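Local coordinates for protein 6-aminohexanoate-dimer hydrolase (Bacillus anthracis, PDB 4GB7) that probably hydrolyses the amide bond of 6-aminohexanoate dimers, as a serine hydrolase of the beta-lactamase fold, at residues T110-V114 and R125-Y130; A305-A311 and I389-S393; T35-K39 and P51-W55; I76-P80 and M310-G314; N85-F89 and T99-E103. Where two conformers were deposited one is given. Residues are numbered along the deposited sequence.

Contact 1 (T110-V114 and R125-Y130); sequences TDAFV and RYFNGY
Strands 110-117 and 120-126 form a beta hairpin at one side of the five-stranded antiparallel sheet, and this contact is the end of it remote from the hairpin turn. Ala-112 and Tyr-126 are a non-hydrogen-bonded pair (CA-CA 4.5 Å); Phe-113 and Arg-125 are a hydrogen-bonded pair, with Phe-113 N to Arg-125 O and Arg-125 N to Phe-113 O both at 2.9 Å. Phe-127 N adds a 2.8 Å bond to Asp-111 O, after which a type I' turn, Phe-127 to Tyr-130, bends the chain away; Gly-129 takes phi/psi 81/4 there. Asp-111, with phi/psi -102/-36, makes a classic beta bulge with Ala-112 opposite Phe-392. On one face Tyr-126 (chi1 m) sets CD1 3.7 Å from Ala-112 CB, and Tyr-130 (chi1 t) brings the edge of its ring, CE2, 4.0 Å from the same CB. On the other face Phe-113 (t) turns its ring away from Arg-125 and packs against helix 402-417, while Phe-127 (m) has CE1 3.8 Å from Thr-110 CG2. Arg-125 (m, m, t) leads its guanidinium off to a salt bridge with Asp-87. Asp-111 (m) sends its carboxylate to Arg-54 and His-136. Backbone bonds thus fix the pairing and aromatic rings close over it, while the charged ends are spent on tying the hairpin to neighbouring parts of the chain.

Contact 2 (A305-A311 and I389-S393); sequences ATARDMA and IVHFS
Phe-392 and Val-390, on strand 389-393, carry most of this buried contact, with Ala-307 the chief partner on helix 307-311. The two axes run 8.1 Å apart at closest approach, with 146° between their N-to-C directions. Val-390 (chi1 t) points at the helix and lays CG2 3.4 Å from Ala-311 N, 3.6 Å from Ala-307 O and 3.8 Å from Met-310 CB; its CG1 is 4.1 Å from Ala-307 CB. This is helix-on-sheet packing within the beta-lactamase fold, helix 307-318 lying against the neighbouring strands 110-117 and 387-393. Phe-392 (m, chi2 -19°) reaches the start of the helix: CE2 sits 3.8 Å from Ala-307 CB and 3.4 Å from Ala-305 O, and CZ meets Met-310 CG, a selenomethionine (m, m), at the ring edge at 3.7 Å. Thr-306 (chi1 p) is the N-cap, its OG1 accepting from Asp-309 N at 3.3 Å. His-391, between the two apolar residues, points away from the helix and bonds Thr-110 and Tyr-410.

Contact 3 (T35-K39 and P51-W55); sequences TTPSK and PYLRW
This is a surface contact near the start of the modelled chain, in which the extended segment 35-39 lies across the short helix 52-56, about 23 Å from the chain centre to the centre of the contact. It is made by van der Waals packing, with Pro-37 as the wedge. The nearest CA atoms are those of Pro-37 and Tyr-52, 5.1 Å apart. Pro-37 CG touches Pro-51 O at 3.3 Å, and Pro-37 CB lies 3.7 Å from Trp-55 CB and 4.2 Å from Tyr-52 CD2, so the proline ring is held between residues one helical turn apart. Pro-51 follows a cis peptide bond, and its O accepts from Arg-54 N at 3.0 Å. The arrangement is an irregular N-terminal segment laid over a short helix, and at the other end of the segment the packing becomes a CH-pi contact: Trp-55 (chi1 t, chi2 89°) turns one indole face to the backbone of the loop, and Ser-38 CA stands 4.0 Å from the centroid of its five-membered ring, 8° off the normal. Lys-39 N is over the same face, 3.5 Å from Trp-55 CZ2, and Lys-39 CB lies 3.7 Å from that CZ2 before the all-t side chain extends away. At the beginning of the segment, Thr-35 CG2 reaches Tyr-52 OH (3.8 Å) and Thr-35 CB approaches Pro-51 CG (4.1 Å). Trp-55 also stacks on His-59, and Arg-54 turns to Asp-111 in a salt bridge.

Contact 4 (I76-P80 and M310-G314); sequences IARFP and MARFG
Arg-312 NH2 donates to the carbonyl oxygen of Ala-77 at 2.8 Å, with an N-H...O angle of 158°, and Arg-312 NE adds a weak bond to the same Ala-77 O at 3.3 Å. The oxygen lies at the edge of the guanidinium, close to its plane. To get there, Arg-312 leaves helix 307-318 sideways with chi1 m and runs out extended, chi2 and chi3 both t, before chi4 of 82° turns the guanidinium. Its NH1 is committed within the neighbourhood, to Glu-284 and to Asp-309 one turn earlier in the helix. The loop segment 76-80 has no regular structure, and its backbone stays well off the helix: even the nearest CA pair, Phe-79 with Arg-312, is 8.3 Å apart. Side chains bridge that gap. Phe-79, at an off-rotamer chi1 of -118°, points at the helix, placing CE2 3.7 Å from Arg-312 CG and 4.0 Å from Ala-311 CB, while its CD2 lies over one face of the guanidinium. The ring also touches Val-116 of strand 110-117, so it sits between the loop, the helix and the sheet. This is an irregular loop packed along the flank of helix 307-318, beside the face that lies on the sheet. The chemistry is that of an arginine whose NH1 meets carboxylates while NH2, and weakly NE, reach the main-chain carbonyl of Ala-77, holding the loop independently of the side chain there.

Contact 5 (N85-F89 and T99-E103); sequences NLDDF and TPLKE
Strand 97-100 ends at Thr-99 and Pro-100, where helix 101-107 takes over; segment 85-89 wraps this junction with a type I turn, Leu-86 to Phe-89, closed by Phe-89 N to Leu-86 O at 3.0 Å. The register pairs Phe-89 with Leu-101, Asp-88 with Pro-100 and Asp-87 with Lys-102, CA atoms 4.7 to 5.3 Å apart. Thr-99 points away from the turn. Pro-100 is the N-cap residue; its CA makes a CA-H...O contact with Phe-89 O at 3.4 Å, and its CB lies 4.2 Å from Asp-88 CA. Leu-101 N donates to Phe-89 O at 2.8 Å, and its side chain (t, p) points at the turn, with CD2 3.8 Å from Leu-86 CB and CB 4.1 Å from Phe-89 CB. Lys-102 N donates almost straight to Asp-87 O, 3.1 Å at 176°. Its all-t side chain carries NZ to 4.5 Å from Asp-87 OD2, beyond a salt bridge, and a water joins the two, 2.7 Å from Lys-102 NZ and 2.8 Å from Asp-87 OD2. Asp-87 OD1 is taken by Arg-125 and Tyr-123. At Glu-103 a second water closes the series, accepting from Glu-103 N (3.0 Å) and donating to Asp-87 O (2.9 Å). Amides of the helix's first turn, which have no carbonyl before them inside the helix, thus find acceptors in the carbonyls of the turn, directly or through water.

Along the chain, contact 3 comes first, contact 4 opens next and spans contacts 5 and 1, and contact 2 follows, beginning on the helix where contact 4 ends. Contacts 1 and 2, centres 10 Å apart, share the five-stranded sheet through neighbouring strands 110-117 and 387-393; contacts 2 and 4, also 10 Å apart, share helix 307-318 and residues Met-310 and Ala-311. Contact 1 is tied to contact 5 by the Arg-125 to Asp-87 salt bridge and to contact 3 by that of Asp-111 with Arg-54. Contacts 3 and 4 lie farthest apart, about 29 Å between centres. The N-terminal part of the chain is thereby fastened at several places around the sheet of the beta-lactamase fold.

Contact 1 (T110-V114 and R125-Y130)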
# COMPACT_ATOMS: atom_id res chain seq x y z
N THR A 110 16.08 -4.60 -2.03
CA THR A 110 14.94 -5.44 -1.71
C THR A 110 15.19 -6.17 -0.37
O THR A 110 16.30 -6.62 -0.06
CB THR A 110 14.72 -6.48 -2.82
OG1 THR A 110 14.51 -5.82 -4.07
CG2 THR A 110 13.61 -7.54 -2.44
N ASP A 111 14.16 -6.23 0.43
CA ASP A 111 14.18 -6.98 1.71
C ASP A 111 13.45 -8.33 1.62
O ASP A 111 13.86 -9.28 2.32
CB ASP A 111 13.56 -6.16 2.85
CG ASP A 111 14.36 -4.93 3.21
OD1 ASP A 111 15.61 -4.97 3.23
OD2 ASP A 111 13.75 -3.90 3.48
N ALA A 112 12.35 -8.37 0.85
CA ALA A 112 11.56 -9.57 0.65
C ALA A 112 10.97 -9.61 -0.73
O ALA A 112 10.50 -8.60 -1.25
CB ALA A 112 10.44 -9.68 1.68
N PHE A 113 10.94 -10.82 -1.28
CA PHE A 113 10.39 -11.04 -2.60
C PHE A 113 9.68 -12.38 -2.56
O PHE A 113 10.28 -13.38 -2.26
CB PHE A 113 11.47 -10.95 -3.66
CG PHE A 113 10.96 -10.96 -5.05
CD1 PHE A 113 10.41 -9.81 -5.61
CD2 PHE A 113 10.99 -12.11 -5.83
CE1 PHE A 113 9.95 -9.81 -6.91
CE2 PHE A 113 10.58 -12.10 -7.14
CZ PHE A 113 10.02 -10.96 -7.67
N VAL A 114 8.37 -12.37 -2.79
CA VAL A 114 7.54 -13.57 -2.76
C VAL A 114 6.74 -13.69 -4.07
O VAL A 114 6.03 -12.72 -4.47
CB VAL A 114 6.58 -13.53 -1.58
CG1 VAL A 114 5.60 -14.70 -1.61
CG2 VAL A 114 7.35 -13.46 -0.23
N ARG A 125 12.52 -14.93 -1.18
CA ARG A 125 13.84 -14.56 -0.76
C ARG A 125 13.75 -13.38 0.16
O ARG A 125 12.94 -12.47 -0.06
CB ARG A 125 14.72 -14.22 -1.94
CG ARG A 125 15.03 -15.41 -2.83
CD ARG A 125 16.07 -16.31 -2.17
NE ARG A 125 16.40 -17.42 -3.05
CZ ARG A 125 15.82 -18.63 -3.09
NH1 ARG A 125 14.75 -18.95 -2.35
NH2 ARG A 125 16.32 -19.55 -3.93
N TYR A 126 14.59 -13.41 1.20
CA TYR A 126 14.71 -12.37 2.25
C TYR A 126 16.15 -11.91 2.29
O TYR A 126 17.09 -12.73 2.16
CB TYR A 126 14.23 -12.88 3.61
CG TYR A 126 12.80 -13.35 3.55
CD1 TYR A 126 11.75 -12.47 3.71
CD2 TYR A 126 12.48 -14.65 3.12
CE1 TYR A 126 10.45 -12.89 3.54
CE2 TYR A 126 11.19 -15.09 2.97
CZ TYR A 126 10.18 -14.20 3.13
OH TYR A 126 8.89 -14.63 2.94
N PHE A 127 16.35 -10.61 2.42
CA PHE A 127 17.69 -10.04 2.18
C PHE A 127 18.13 -9.21 3.38
O PHE A 127 17.31 -8.78 4.17
CB PHE A 127 17.71 -9.15 0.94
CG PHE A 127 17.35 -9.83 -0.35
CD1 PHE A 127 16.04 -10.01 -0.72
CD2 PHE A 127 18.33 -10.26 -1.19
CE1 PHE A 127 15.70 -10.65 -1.90
CE2 PHE A 127 18.01 -10.91 -2.38
CZ PHE A 127 16.69 -11.09 -2.75
N ASN A 128 19.43 -8.93 3.47
CA ASN A 128 19.96 -7.96 4.41
C ASN A 128 19.65 -8.29 5.87
O ASN A 128 19.55 -7.39 6.69
CB ASN A 128 19.50 -6.51 4.05
CG ASN A 128 20.28 -5.43 4.79
OD1 ASN A 128 19.70 -4.43 5.23
ND2 ASN A 128 21.61 -5.61 4.86
N GLY A 129 19.48 -9.57 6.18
CA GLY A 129 19.23 -9.96 7.52
C GLY A 129 17.80 -9.79 7.93
O GLY A 129 17.45 -10.07 9.10
N TYR A 130 16.96 -9.39 6.99
CA TYR A 130 15.55 -9.18 7.33
C TYR A 130 14.85 -10.53 7.67
O TYR A 130 14.91 -11.51 6.89
CB TYR A 130 14.82 -8.46 6.22
CG TYR A 130 13.32 -8.45 6.37
CD1 TYR A 130 12.72 -7.88 7.49
CD2 TYR A 130 12.50 -9.04 5.41
CE1 TYR A 130 11.35 -7.83 7.59
CE2 TYR A 130 11.12 -9.01 5.53
CZ TYR A 130 10.56 -8.45 6.62
OH TYR A 130 9.19 -8.49 6.71

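Contact 2 (A305-A311 and I389-S393)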
# COMPACT_ATOMS: atom_id res chain seq x y z
N ALA A 305 3.40 -5.48 7.69
CA ALA A 305 2.95 -6.87 7.59
C ALA A 305 4.08 -7.75 7.07
O ALA A 305 5.07 -7.24 6.54
CB ALA A 305 1.73 -7.00 6.69
N THR A 306 3.94 -9.06 7.22
CA THR A 306 4.94 -9.94 6.61
C THR A 306 4.62 -10.21 5.12
O THR A 306 3.49 -9.99 4.64
CB THR A 306 5.06 -11.31 7.32
OG1 THR A 306 3.91 -12.10 7.00
CG2 THR A 306 5.28 -11.16 8.83
N ALA A 307 5.63 -10.61 4.37
CA ALA A 307 5.51 -10.77 2.92
C ALA A 307 4.56 -11.90 2.53
O ALA A 307 3.74 -11.72 1.61
CB ALA A 307 6.88 -11.00 2.26
N ARG A 308 4.68 -13.05 3.21
CA ARG A 308 3.76 -14.13 2.95
C ARG A 308 2.33 -13.75 3.31
O ARG A 308 1.42 -14.17 2.64
CB ARG A 308 4.15 -15.41 3.68
CG ARG A 308 5.33 -16.08 3.00
CD ARG A 308 5.56 -17.53 3.45
NE ARG A 308 5.77 -17.62 4.87
CZ ARG A 308 6.94 -17.54 5.50
NH1 ARG A 308 6.97 -17.64 6.82
NH2 ARG A 308 8.09 -17.39 4.85
N ASP A 309 2.17 -12.97 4.37
CA ASP A 309 0.82 -12.57 4.74
C ASP A 309 0.23 -11.65 3.67
O ASP A 309 -0.96 -11.76 3.34
CB ASP A 309 0.77 -11.94 6.14
CG ASP A 309 0.84 -13.00 7.26
OD1 ASP A 309 0.64 -14.21 6.93
OD2 ASP A 309 1.01 -12.67 8.45
N MSE A 310 1.02 -10.73 3.16
CA MSE A 310 0.56 -9.90 2.05
C MSE A 310 0.25 -10.74 0.83
O MSE A 310 -0.69 -10.45 0.13
CB MSE A 310 1.57 -8.85 1.67
CG MSE A 310 1.65 -7.74 2.63
SE MSE A 310 -0.07 -6.80 2.83
CE MSE A 310 -0.81 -7.02 1.05
N ALA A 311 1.00 -11.81 0.60
CA ALA A 311 0.71 -12.72 -0.49
C ALA A 311 -0.63 -13.43 -0.33
O ALA A 311 -1.35 -13.67 -1.30
CB ALA A 311 1.83 -13.72 -0.63
N ILE A 389 2.72 -11.28 -6.74
CA ILE A 389 4.06 -10.92 -6.30
C ILE A 389 3.95 -9.89 -5.18
O ILE A 389 3.21 -8.91 -5.29
CB ILE A 389 4.93 -10.42 -7.44
CG1 ILE A 389 5.18 -11.58 -8.46
CG2 ILE A 389 6.22 -9.77 -6.96
CD1 ILE A 389 6.09 -11.19 -9.59
N VAL A 390 4.66 -10.16 -4.12
CA VAL A 390 4.89 -9.23 -3.00
C VAL A 390 6.33 -8.83 -3.03
O VAL A 390 7.21 -9.68 -3.02
CB VAL A 390 4.52 -9.82 -1.63
CG1 VAL A 390 4.82 -8.82 -0.51
CG2 VAL A 390 3.02 -10.18 -1.59
N HIS A 391 6.57 -7.52 -3.01
CA HIS A 391 7.94 -7.00 -3.12
C HIS A 391 8.09 -5.94 -2.07
O HIS A 391 7.36 -4.92 -2.13
CB HIS A 391 8.13 -6.43 -4.54
CG HIS A 391 9.56 -6.26 -4.96
ND1 HIS A 391 9.92 -6.30 -6.24
CD2 HIS A 391 10.69 -6.01 -4.24
CE1 HIS A 391 11.26 -6.15 -6.34
NE2 HIS A 391 11.73 -5.96 -5.11
N PHE A 392 8.96 -6.19 -1.09
CA PHE A 392 9.26 -5.24 -0.03
C PHE A 392 10.68 -4.81 -0.14
O PHE A 392 11.55 -5.67 -0.40
CB PHE A 392 9.13 -5.83 1.38
CG PHE A 392 7.77 -6.24 1.81
CD1 PHE A 392 6.61 -5.79 1.18
CD2 PHE A 392 7.67 -7.02 2.98
CE1 PHE A 392 5.37 -6.21 1.67
CE2 PHE A 392 6.43 -7.41 3.46
CZ PHE A 392 5.29 -6.98 2.82
N SER A 393 10.93 -3.52 0.10
CA SER A 393 12.27 -2.97 -0.05
C SER A 393 12.49 -1.89 0.99
O SER A 393 11.57 -1.42 1.66
CB SER A 393 12.55 -2.42 -1.47
OG SER A 393 12.17 -3.32 -2.49

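Contact 3 (T35-K39 and P51-W55)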
# COMPACT_ATOMS: atom_id res chain seq x y z
N THR A 35 28.15 3.15 8.19
CA THR A 35 27.21 3.20 9.38
C THR A 35 26.28 2.01 9.40
O THR A 35 25.54 1.78 8.42
CB THR A 35 26.28 4.43 9.36
OG1 THR A 35 27.06 5.62 9.44
CG2 THR A 35 25.29 4.37 10.52
N THR A 36 26.27 1.30 10.53
CA THR A 36 25.28 0.23 10.76
C THR A 36 24.06 0.76 11.49
O THR A 36 24.16 1.11 12.68
CB THR A 36 25.85 -0.91 11.62
OG1 THR A 36 27.04 -1.37 11.00
CG2 THR A 36 24.85 -2.07 11.74
N PRO A 37 22.90 0.79 10.82
CA PRO A 37 21.76 1.34 11.53
C PRO A 37 21.21 0.48 12.66
O PRO A 37 21.24 -0.73 12.59
CB PRO A 37 20.73 1.57 10.43
CG PRO A 37 21.07 0.61 9.36
CD PRO A 37 22.56 0.37 9.44
N SER A 38 20.72 1.16 13.69
CA SER A 38 20.19 0.55 14.89
C SER A 38 19.23 1.52 15.56
O SER A 38 19.15 2.71 15.20
CB SER A 38 21.33 0.24 15.86
OG SER A 38 21.80 1.44 16.44
N LYS A 39 18.52 1.01 16.56
CA LYS A 39 17.63 1.85 17.36
C LYS A 39 18.34 3.08 17.95
O LYS A 39 17.74 4.15 18.02
CB LYS A 39 16.98 1.06 18.47
CG LYS A 39 15.79 1.77 19.07
CD LYS A 39 15.17 0.95 20.20
CE LYS A 39 13.87 1.57 20.68
NZ LYS A 39 13.44 1.01 22.00
N PRO A 51 21.51 4.86 5.31
CA PRO A 51 21.18 3.43 5.46
C PRO A 51 20.11 3.18 6.53
O PRO A 51 19.67 2.03 6.70
CB PRO A 51 22.49 2.85 5.96
CG PRO A 51 23.06 3.92 6.81
CD PRO A 51 22.72 5.21 6.10
N TYR A 52 19.73 4.25 7.24
CA TYR A 52 18.81 4.16 8.39
C TYR A 52 17.51 3.48 8.03
O TYR A 52 17.00 2.67 8.83
CB TYR A 52 18.58 5.53 9.04
CG TYR A 52 19.92 6.18 9.37
CD1 TYR A 52 20.45 7.17 8.57
CD2 TYR A 52 20.67 5.73 10.44
CE1 TYR A 52 21.71 7.70 8.84
CE2 TYR A 52 21.91 6.26 10.71
CZ TYR A 52 22.41 7.25 9.93
OH TYR A 52 23.65 7.74 10.20
N LEU A 53 17.01 3.76 6.84
CA LEU A 53 15.74 3.20 6.38
C LEU A 53 15.75 1.65 6.33
O LEU A 53 14.76 1.00 6.53
CB LEU A 53 15.42 3.76 5.00
CG LEU A 53 14.13 3.33 4.30
CD1 LEU A 53 12.86 3.72 5.02
CD2 LEU A 53 14.08 3.82 2.83
N ARG A 54 16.89 1.03 6.05
CA ARG A 54 16.92 -0.41 6.03
C ARG A 54 16.55 -1.02 7.39
O ARG A 54 16.03 -2.12 7.46
CB ARG A 54 18.30 -0.91 5.56
CG ARG A 54 18.66 -0.20 4.26
CD ARG A 54 19.25 -1.05 3.25
NE ARG A 54 18.37 -2.14 2.90
CZ ARG A 54 18.76 -3.12 2.14
NH1 ARG A 54 20.04 -3.17 1.76
NH2 ARG A 54 17.98 -4.14 1.90
N TRP A 55 16.84 -0.28 8.46
CA TRP A 55 16.41 -0.64 9.81
C TRP A 55 15.03 -0.15 10.12
O TRP A 55 14.17 -0.92 10.63
CB TRP A 55 17.39 -0.07 10.84
CG TRP A 55 17.10 -0.57 12.21
CD1 TRP A 55 17.58 -1.72 12.83
CD2 TRP A 55 16.24 0.05 13.18
NE1 TRP A 55 17.04 -1.87 14.08
CE2 TRP A 55 16.24 -0.84 14.36
CE3 TRP A 55 15.46 1.21 13.21
CZ2 TRP A 55 15.53 -0.53 15.51
CZ3 TRP A 55 14.74 1.49 14.39
CH2 TRP A 55 14.77 0.63 15.50

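Contact 4 (I76-P80 and M310-G314)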
# COMPACT_ATOMS: atom_id res chain seq x y z
N ILE A 76 -4.04 -20.57 11.34
CA ILE A 76 -3.03 -20.23 10.35
C ILE A 76 -3.12 -21.27 9.25
O ILE A 76 -3.41 -22.44 9.54
CB ILE A 76 -1.64 -20.26 10.97
CG1 ILE A 76 -1.54 -19.28 12.16
CG2 ILE A 76 -0.51 -20.04 9.92
CD1 ILE A 76 -0.22 -19.40 12.92
N ALA A 77 -2.90 -20.86 8.00
CA ALA A 77 -2.92 -21.79 6.84
C ALA A 77 -1.54 -21.69 6.20
O ALA A 77 -1.14 -20.63 5.69
CB ALA A 77 -4.00 -21.41 5.86
N ARG A 78 -0.78 -22.76 6.33
CA ARG A 78 0.52 -22.87 5.71
C ARG A 78 0.38 -22.71 4.20
O ARG A 78 -0.48 -23.33 3.59
CB ARG A 78 1.12 -24.22 6.01
CG ARG A 78 2.54 -24.39 5.47
CD ARG A 78 3.06 -25.83 5.61
NE ARG A 78 2.54 -26.56 4.48
CZ ARG A 78 3.18 -26.89 3.37
NH1 ARG A 78 4.46 -26.73 3.21
NH2 ARG A 78 2.50 -27.50 2.42
N PHE A 79 1.27 -21.95 3.59
CA PHE A 79 1.24 -21.84 2.15
C PHE A 79 1.64 -23.18 1.51
O PHE A 79 2.77 -23.62 1.71
CB PHE A 79 2.21 -20.73 1.66
CG PHE A 79 1.52 -19.63 0.95
CD1 PHE A 79 0.93 -19.91 -0.28
CD2 PHE A 79 1.49 -18.37 1.44
CE1 PHE A 79 0.28 -18.93 -0.98
CE2 PHE A 79 0.82 -17.38 0.75
CZ PHE A 79 0.20 -17.68 -0.44
N PRO A 80 0.79 -23.78 0.66
CA PRO A 80 1.31 -24.89 -0.17
C PRO A 80 2.35 -24.36 -1.15
O PRO A 80 2.26 -23.22 -1.58
CB PRO A 80 0.10 -25.42 -0.88
CG PRO A 80 -0.91 -24.38 -0.78
CD PRO A 80 -0.58 -23.44 0.34
N MSE A 310 1.02 -10.73 3.16
CA MSE A 310 0.56 -9.90 2.05
C MSE A 310 0.25 -10.74 0.83
O MSE A 310 -0.69 -10.45 0.13
CB MSE A 310 1.57 -8.85 1.67
CG MSE A 310 1.65 -7.74 2.63
SE MSE A 310 -0.07 -6.80 2.83
CE MSE A 310 -0.81 -7.02 1.05
N ALA A 311 1.00 -11.81 0.60
CA ALA A 311 0.71 -12.72 -0.49
C ALA A 311 -0.63 -13.43 -0.33
O ALA A 311 -1.35 -13.67 -1.30
CB ALA A 311 1.83 -13.72 -0.63
N ARG A 312 -0.98 -13.79 0.90
CA ARG A 312 -2.27 -14.37 1.18
C ARG A 312 -3.37 -13.40 0.81
O ARG A 312 -4.36 -13.79 0.17
CB ARG A 312 -2.41 -14.73 2.66
CG ARG A 312 -1.47 -15.84 3.14
CD ARG A 312 -1.61 -16.15 4.64
NE ARG A 312 -0.94 -17.41 4.94
CZ ARG A 312 0.37 -17.52 5.15
NH1 ARG A 312 1.16 -16.44 5.19
NH2 ARG A 312 0.89 -18.72 5.32
N PHE A 313 -3.20 -12.14 1.14
CA PHE A 313 -4.20 -11.12 0.77
C PHE A 313 -4.28 -10.96 -0.78
O PHE A 313 -5.32 -10.86 -1.36
CB PHE A 313 -3.84 -9.79 1.39
CG PHE A 313 -4.79 -8.68 1.02
CD1 PHE A 313 -6.06 -8.68 1.53
CD2 PHE A 313 -4.42 -7.63 0.17
CE1 PHE A 313 -6.93 -7.66 1.23
CE2 PHE A 313 -5.30 -6.61 -0.14
CZ PHE A 313 -6.55 -6.62 0.39
N GLY A 314 -3.12 -11.01 -1.43
CA GLY A 314 -3.07 -11.00 -2.88
C GLY A 314 -3.86 -12.13 -3.51
O GLY A 314 -4.60 -11.93 -4.49

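Contact 5 (N85-F89 and T99-E103)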
# COMPACT_ATOMS: atom_id res chain seq x y z
N ASN A 85 13.67 -22.41 -8.13
CA ASN A 85 14.70 -21.47 -7.77
C ASN A 85 14.89 -20.48 -8.92
O ASN A 85 15.46 -20.84 -9.98
CB ASN A 85 16.04 -22.15 -7.49
CG ASN A 85 17.04 -21.20 -6.89
OD1 ASN A 85 16.86 -20.00 -7.01
ND2 ASN A 85 18.08 -21.72 -6.23
N LEU A 86 14.44 -19.25 -8.70
CA LEU A 86 14.55 -18.16 -9.69
C LEU A 86 15.79 -17.29 -9.51
O LEU A 86 15.87 -16.23 -10.10
CB LEU A 86 13.31 -17.28 -9.65
CG LEU A 86 12.02 -18.07 -9.96
CD1 LEU A 86 10.82 -17.13 -9.84
CD2 LEU A 86 11.96 -18.76 -11.33
N ASP A 87 16.76 -17.72 -8.70
CA ASP A 87 17.86 -16.83 -8.38
C ASP A 87 18.56 -16.34 -9.66
O ASP A 87 19.01 -15.19 -9.71
CB ASP A 87 18.92 -17.52 -7.55
CG ASP A 87 18.53 -17.73 -6.12
OD1 ASP A 87 17.56 -17.10 -5.65
OD2 ASP A 87 19.22 -18.58 -5.47
N ASP A 88 18.68 -17.21 -10.65
CA ASP A 88 19.48 -16.90 -11.86
C ASP A 88 18.57 -16.63 -13.04
O ASP A 88 19.03 -16.58 -14.17
CB ASP A 88 20.48 -18.03 -12.16
CG ASP A 88 21.54 -18.18 -11.09
OD1 ASP A 88 22.16 -17.17 -10.74
OD2 ASP A 88 21.77 -19.32 -10.59
N PHE A 89 17.28 -16.38 -12.76
CA PHE A 89 16.38 -15.93 -13.77
C PHE A 89 16.91 -14.62 -14.41
O PHE A 89 17.30 -13.66 -13.69
CB PHE A 89 14.99 -15.73 -13.22
CG PHE A 89 13.98 -15.34 -14.27
CD1 PHE A 89 13.45 -16.30 -15.10
CD2 PHE A 89 13.62 -14.01 -14.47
CE1 PHE A 89 12.50 -15.97 -16.04
CE2 PHE A 89 12.69 -13.68 -15.43
CZ PHE A 89 12.15 -14.67 -16.21
N THR A 99 20.32 -9.40 -16.41
CA THR A 99 21.02 -9.50 -15.16
C THR A 99 20.26 -10.48 -14.25
O THR A 99 19.03 -10.55 -14.32
CB THR A 99 21.22 -8.10 -14.55
OG1 THR A 99 22.24 -8.17 -13.56
CG2 THR A 99 19.93 -7.57 -13.96
N PRO A 100 20.98 -11.28 -13.43
CA PRO A 100 20.26 -12.32 -12.68
C PRO A 100 19.34 -11.72 -11.59
O PRO A 100 19.69 -10.73 -10.91
CB PRO A 100 21.35 -13.20 -12.09
CG PRO A 100 22.61 -12.65 -12.53
CD PRO A 100 22.43 -11.41 -13.33
N LEU A 101 18.20 -12.35 -11.39
CA LEU A 101 17.16 -11.80 -10.52
C LEU A 101 17.57 -11.55 -9.05
O LEU A 101 17.38 -10.45 -8.54
CB LEU A 101 15.95 -12.74 -10.54
CG LEU A 101 14.81 -12.43 -9.59
CD1 LEU A 101 14.21 -11.08 -9.99
CD2 LEU A 101 13.79 -13.54 -9.60
N LYS A 102 18.16 -12.55 -8.38
CA LYS A 102 18.45 -12.36 -6.95
C LYS A 102 19.44 -11.20 -6.73
O LYS A 102 19.26 -10.39 -5.84
CB LYS A 102 18.95 -13.68 -6.29
CG LYS A 102 19.14 -13.62 -4.77
CD LYS A 102 19.92 -14.85 -4.26
CE LYS A 102 20.24 -14.84 -2.76
NZ LYS A 102 21.21 -15.94 -2.42
N GLU A 103 20.51 -11.14 -7.54
CA GLU A 103 21.43 -10.05 -7.41
C GLU A 103 20.84 -8.70 -7.72
O GLU A 103 21.17 -7.71 -7.05
CB GLU A 103 22.61 -10.29 -8.33
CG GLU A 103 23.61 -11.28 -7.75
CD GLU A 103 24.43 -10.65 -6.64
OE1 GLU A 103 25.40 -9.92 -6.99
OE2 GLU A 103 24.10 -10.82 -5.43
O HOH W 1 21.39 -13.78 -8.77
O HOH W 2 19.74 -18.23 -2.79